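Local coordinates for 2-nitropropane dioxygenase (Streptomyces ansochromogenes, PDB 3BW2), which probably oxidises alkyl nitronates such as propionate 3-nitronate with molecular oxygen, using bound flavin mononucleotide (FMN) as cofactor, at residues A[40-45]-A[112-117]; A[105-110]-A[293-298]. All blocks are in the same frame, centred on the assembly; numbering follows the deposited sequence.

Contact 1. Residues A[40-45]-A[112-117]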
loop_
_atom_site.group_PDB
_atom_site.type_symbol
_atom_site.label_atom_id
_atom_site.label_comp_id
_atom_site.label_asym_id
_atom_site.label_seq_id
_atom_site.Cartn_x
_atom_site.Cartn_y
_atom_site.Cartn_z
ATOM N N LEU A 40 13.861 8.457 20.271
ATOM C CA LEU A 40 14.327 9.831 20.157
ATOM C C LEU A 40 14.795 9.959 18.712
ATOM O O LEU A 40 15.258 8.981 18.114
ATOM C CB LEU A 40 15.507 10.100 21.100
ATOM C CG LEU A 40 15.230 10.210 22.599
ATOM C CD1 LEU A 40 16.549 10.417 23.342
ATOM C CD2 LEU A 40 14.281 11.374 22.862
ATOM N N ALA A 41 14.669 11.153 18.148
ATOM C CA ALA A 41 15.086 11.391 16.774
ATOM C C ALA A 41 16.320 12.280 16.786
ATOM O O ALA A 41 16.262 13.406 17.270
ATOM C CB ALA A 41 13.962 12.070 15.997
ATOM N N ALA A 42 17.434 11.778 16.259
ATOM C CA ALA A 42 18.661 12.571 16.221
ATOM C C ALA A 42 18.780 13.312 14.884
ATOM O O ALA A 42 19.689 14.122 14.681
ATOM C CB ALA A 42 19.877 11.665 16.446
ATOM N N GLY A 43 17.849 13.027 13.975
ATOM C CA GLY A 43 17.858 13.666 12.672
ATOM C C GLY A 43 17.799 15.181 12.749
ATOM O O GLY A 43 16.940 15.748 13.423
ATOM N N TYR A 44 18.729 15.827 12.054
ATOM C CA TYR A 44 18.837 17.283 12.000
ATOM C C TYR A 44 19.356 17.950 13.276
ATOM O O TYR A 44 19.494 19.171 13.315
ATOM C CB TYR A 44 17.493 17.904 11.589
ATOM C CG TYR A 44 16.941 17.328 10.299
ATOM C CD1 TYR A 44 17.740 17.238 9.157
ATOM C CD2 TYR A 44 15.634 16.854 10.225
ATOM C CE1 TYR A 44 17.253 16.687 7.977
ATOM C CE2 TYR A 44 15.130 16.297 9.042
ATOM C CZ TYR A 44 15.948 16.217 7.924
ATOM O OH TYR A 44 15.469 15.664 6.754
ATOM N N LYS A 45 19.637 17.170 14.318
ATOM C CA LYS A 45 20.173 17.749 15.555
ATOM C C LYS A 45 21.687 17.592 15.551
ATOM O O LYS A 45 22.231 16.856 14.732
ATOM C CB LYS A 45 19.627 17.035 16.797
ATOM C CG LYS A 45 18.113 17.021 16.938
ATOM C CD LYS A 45 17.718 16.826 18.397
ATOM C CE LYS A 45 16.439 16.012 18.549
ATOM N NZ LYS A 45 15.303 16.480 17.705
ATOM N N ASP A 112 29.323 11.013 12.362
ATOM C CA ASP A 112 30.512 10.595 13.105
ATOM C C ASP A 112 30.467 10.970 14.579
ATOM O O ASP A 112 30.777 10.149 15.441
ATOM C CB ASP A 112 31.785 11.177 12.472
ATOM C CG ASP A 112 32.060 10.615 11.087
ATOM O OD1 ASP A 112 31.497 9.554 10.753
ATOM O OD2 ASP A 112 32.848 11.225 10.334
ATOM N N ALA A 113 30.084 12.208 14.868
ATOM C CA ALA A 113 30.009 12.677 16.248
ATOM C C ALA A 113 28.896 11.968 17.017
ATOM O O ALA A 113 29.035 11.674 18.210
ATOM C CB ALA A 113 29.789 14.183 16.273
ATOM N N LYS A 114 27.788 11.690 16.338
ATOM C CA LYS A 114 26.675 11.010 16.990
ATOM C C LYS A 114 27.051 9.570 17.326
ATOM O O LYS A 114 26.716 9.075 18.402
ATOM C CB LYS A 114 25.429 11.070 16.099
ATOM C CG LYS A 114 24.855 12.483 16.009
ATOM C CD LYS A 114 23.712 12.604 15.008
ATOM C CE LYS A 114 23.197 14.040 14.969
ATOM N NZ LYS A 114 22.238 14.280 13.853
ATOM N N LEU A 115 27.760 8.904 16.416
ATOM C CA LEU A 115 28.192 7.528 16.656
ATOM C C LEU A 115 29.149 7.484 17.843
ATOM O O LEU A 115 29.132 6.542 18.636
ATOM C CB LEU A 115 28.893 6.948 15.424
ATOM C CG LEU A 115 28.020 6.503 14.249
ATOM C CD1 LEU A 115 28.897 5.906 13.158
ATOM C CD2 LEU A 115 27.003 5.470 14.723
ATOM N N ALA A 116 29.989 8.508 17.955
ATOM C CA ALA A 116 30.945 8.583 19.055
ATOM C C ALA A 116 30.171 8.619 20.371
ATOM O O ALA A 116 30.519 7.933 21.336
ATOM C CB ALA A 116 31.810 9.834 18.909
ATOM N N VAL A 117 29.108 9.415 20.399
ATOM C CA VAL A 117 28.280 9.527 21.592
ATOM C C VAL A 117 27.576 8.209 21.916
ATOM O O VAL A 117 27.587 7.748 23.059
ATOM C CB VAL A 117 27.214 10.635 21.421
ATOM C CG1 VAL A 117 26.187 10.553 22.542
ATOM C CG2 VAL A 117 27.885 12.003 21.427
#
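Lys114 of helix 111-120 reaches Ala42 and Lys45, which lie just past the C-terminal end of strand 38-41 in the TIM barrel. Residues Ala42 to Lys45 form a type II beta turn, closed by a backbone bond from Lys45 N to Ala42 O.

The polar part of the contact is made by one amine. Lys114 NZ donates to Ala42 O at 2.7 Å and to Lys45 O at 2.7 Å. It therefore ties together the first and last residues of the turn. A salt bridge to Asp109 gives this amine a third, charged partner. Asp109 also accepts from Tyr44 N, so lysine and carboxylate hold the same turn.

The apolar part is small. Lys114 CG is anti to its carbonyl carbon (chi1 -70°), and the chain beyond runs extended. This carries the amine from the helix to the turn and lays Lys114 CD 4.2 Å from Ala42 CB. On the barrel side, Ala42 pairs through its backbone with Asn68, an FMN-binding residue.

Ala42 O accepts two bonds from opposite faces of its carbonyl plane, one from Lys45 N and one from Lys114 NZ, which lies 38° out of that plane.

Contact 2. Residues A[105-110]-A[293-298]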
loop_
_atom_site.group_PDB
_atom_site.type_symbol
_atom_site.label_atom_id
_atom_site.label_comp_id
_atom_site.label_asym_id
_atom_site.label_seq_id
_atom_site.Cartn_x
_atom_site.Cartn_y
_atom_site.Cartn_z
ATOM N N GLY A 105 24.324 22.919 3.162
ATOM C CA GLY A 105 24.520 23.075 4.591
ATOM C C GLY A 105 24.653 21.790 5.393
ATOM O O GLY A 105 24.046 21.661 6.458
ATOM N N GLY A 106 25.441 20.841 4.891
ATOM C CA GLY A 106 25.640 19.591 5.609
ATOM C C GLY A 106 24.904 18.387 5.051
ATOM O O GLY A 106 23.692 18.432 4.845
ATOM N N ARG A 107 25.637 17.303 4.813
ATOM C CA ARG A 107 25.043 16.081 4.282
ATOM C C ARG A 107 25.261 14.881 5.202
ATOM O O ARG A 107 24.632 13.836 5.029
ATOM C CB ARG A 107 25.624 15.765 2.903
ATOM C CG ARG A 107 25.261 16.765 1.823
ATOM C CD ARG A 107 25.599 16.210 0.448
ATOM N NE ARG A 107 25.092 17.058 -0.627
ATOM C CZ ARG A 107 25.531 18.287 -0.880
ATOM N NH1 ARG A 107 25.010 18.985 -1.880
ATOM N NH2 ARG A 107 26.495 18.815 -0.137
ATOM N N ASP A 108 26.153 15.040 6.174
ATOM C CA ASP A 108 26.482 13.974 7.120
ATOM C C ASP A 108 25.577 13.970 8.353
ATOM O O ASP A 108 25.433 12.951 9.019
ATOM C CB ASP A 108 27.934 14.126 7.561
ATOM C CG ASP A 108 28.197 15.465 8.208
ATOM O OD1 ASP A 108 27.873 15.625 9.403
ATOM O OD2 ASP A 108 28.708 16.367 7.517
ATOM N N ASP A 109 24.985 15.121 8.656
ATOM C CA ASP A 109 24.092 15.273 9.802
ATOM C C ASP A 109 24.738 14.839 11.124
ATOM O O ASP A 109 24.083 14.243 11.983
ATOM C CB ASP A 109 22.792 14.489 9.563
ATOM C CG ASP A 109 21.673 14.914 10.505
ATOM O OD1 ASP A 109 21.479 16.133 10.677
ATOM O OD2 ASP A 109 20.977 14.038 11.065
ATOM N N GLY A 110 26.027 15.140 11.274
ATOM C CA GLY A 110 26.751 14.804 12.491
ATOM C C GLY A 110 26.926 13.323 12.767
ATOM O O GLY A 110 27.173 12.923 13.903
ATOM N N ALA A 293 16.982 16.002 -4.680
ATOM C CA ALA A 293 18.197 16.619 -4.156
ATOM C C ALA A 293 18.099 16.792 -2.647
ATOM O O ALA A 293 17.723 17.855 -2.160
ATOM C CB ALA A 293 18.421 17.977 -4.827
ATOM N N TYR A 294 18.450 15.738 -1.918
ATOM C CA TYR A 294 18.402 15.735 -0.460
ATOM C C TYR A 294 19.819 15.684 0.112
ATOM O O TYR A 294 20.680 14.991 -0.421
ATOM C CB TYR A 294 17.614 14.513 0.021
ATOM C CG TYR A 294 17.548 14.386 1.521
ATOM C CD1 TYR A 294 16.557 15.036 2.250
ATOM C CD2 TYR A 294 18.498 13.640 2.217
ATOM C CE1 TYR A 294 16.511 14.948 3.638
ATOM C CE2 TYR A 294 18.463 13.543 3.606
ATOM C CZ TYR A 294 17.467 14.199 4.309
ATOM O OH TYR A 294 17.419 14.106 5.682
ATOM N N PRO A 295 20.078 16.405 1.216
ATOM C CA PRO A 295 19.159 17.262 1.965
ATOM C C PRO A 295 19.168 18.694 1.439
ATOM O O PRO A 295 18.679 19.609 2.100
ATOM C CB PRO A 295 19.704 17.173 3.381
ATOM C CG PRO A 295 21.184 17.189 3.131
ATOM C CD PRO A 295 21.346 16.236 1.954
ATOM N N ASP A 296 19.728 18.877 0.247
ATOM C CA ASP A 296 19.816 20.200 -0.372
ATOM C C ASP A 296 18.491 20.957 -0.313
ATOM O O ASP A 296 18.433 22.091 0.167
ATOM C CB ASP A 296 20.256 20.067 -1.831
ATOM C CG ASP A 296 21.621 19.410 -1.976
ATOM O OD1 ASP A 296 21.779 18.252 -1.535
ATOM O OD2 ASP A 296 22.533 20.055 -2.534
ATOM N N VAL A 297 17.428 20.331 -0.812
ATOM C CA VAL A 297 16.114 20.965 -0.812
ATOM C C VAL A 297 15.629 21.207 0.613
ATOM O O VAL A 297 15.025 22.241 0.905
ATOM C CB VAL A 297 15.088 20.107 -1.589
ATOM C CG1 VAL A 297 13.705 20.725 -1.493
ATOM C CG2 VAL A 297 15.518 20.003 -3.052
ATOM N N HIS A 298 15.908 20.261 1.504
ATOM C CA HIS A 298 15.513 20.407 2.898
ATOM C C HIS A 298 16.103 21.684 3.501
ATOM O O HIS A 298 15.405 22.431 4.190
ATOM C CB HIS A 298 15.965 19.194 3.716
ATOM C CG HIS A 298 15.833 19.389 5.193
ATOM N ND1 HIS A 298 16.848 19.906 5.969
ATOM C CD2 HIS A 298 14.787 19.187 6.028
ATOM C CE1 HIS A 298 16.433 20.015 7.218
ATOM N NE2 HIS A 298 15.186 19.585 7.280
#
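Arg107 extends across Pro295 and ends at the carboxylate of Asp296. Its side chain crosses the proline ring at about a right angle. Arg107 CG lies 4.0 Å from Pro295 CD, so the aliphatic base of the arginine packs on the edge of the ring nearest the proline nitrogen. The chain is straight from CG to NE. A bend at the last torsion (chi4 67°) then takes the guanidinium out of the line of that chain, with NH1 ending against Asp296.

Beyond the proline, Arg107 NH1 forms a salt bridge with Asp296 OD2 at 2.8 Å. The two flat groups are not coplanar. Their planes stand 60° apart, and OD2 meets the guanidinium obliquely. Asp296 OD1 is farther from the same nitrogen, 3.3 Å from Arg107 NH1. Arg107 NE is buried here and has no partner in the model. With an alanine in place of Arg107, the Asp296 carboxylate would probably lose its cationic mate, and the side of Pro295 covered by the arginine chain would be bared.

The contact joins the loop between helices 90-95 and 111-120 to the start of helix 296-311, in a TIM-barrel protein. Pro295 is the N-cap residue of that helix and follows a cis peptide bond. Its CB sits 3.6 Å above the ring plane of Tyr294, over the centre, in a CH-pi type of packing.

The next ring atom of the proline meets backbone: Pro295 CG packs 3.3 Å from Gly106 O, whose hydrogen-bond partner is His299 NE2. Farther along the loop, Asp108 OD1 accepts from Gly110 N at 2.7 Å, on its anti side and 22° out of the carboxylate plane, forming an Asx turn just before helix 111-120.

How the contacts relate
Both contacts are partly buried, and their centres lie 14 Å apart. Contact 1 sits against the barrel, and the side chain of its Tyr44 comes within about 6 Å of the FMN. Contact 2 is farther from the cofactor: the side chain of Pro295 is about 12 Å from the FMN. They share one chain region, since 105-110 runs directly into the helix that carries 112-117. In contact 1 a lysine grips backbone carbonyls; in contact 2 an arginine pairs with a carboxylate and packs on a proline. The two also touch directly. Tyr44 OH and Tyr294 OH are 2.7 Å apart, a probable hydrogen bond, and the Tyr44 ring stacks with that of His298.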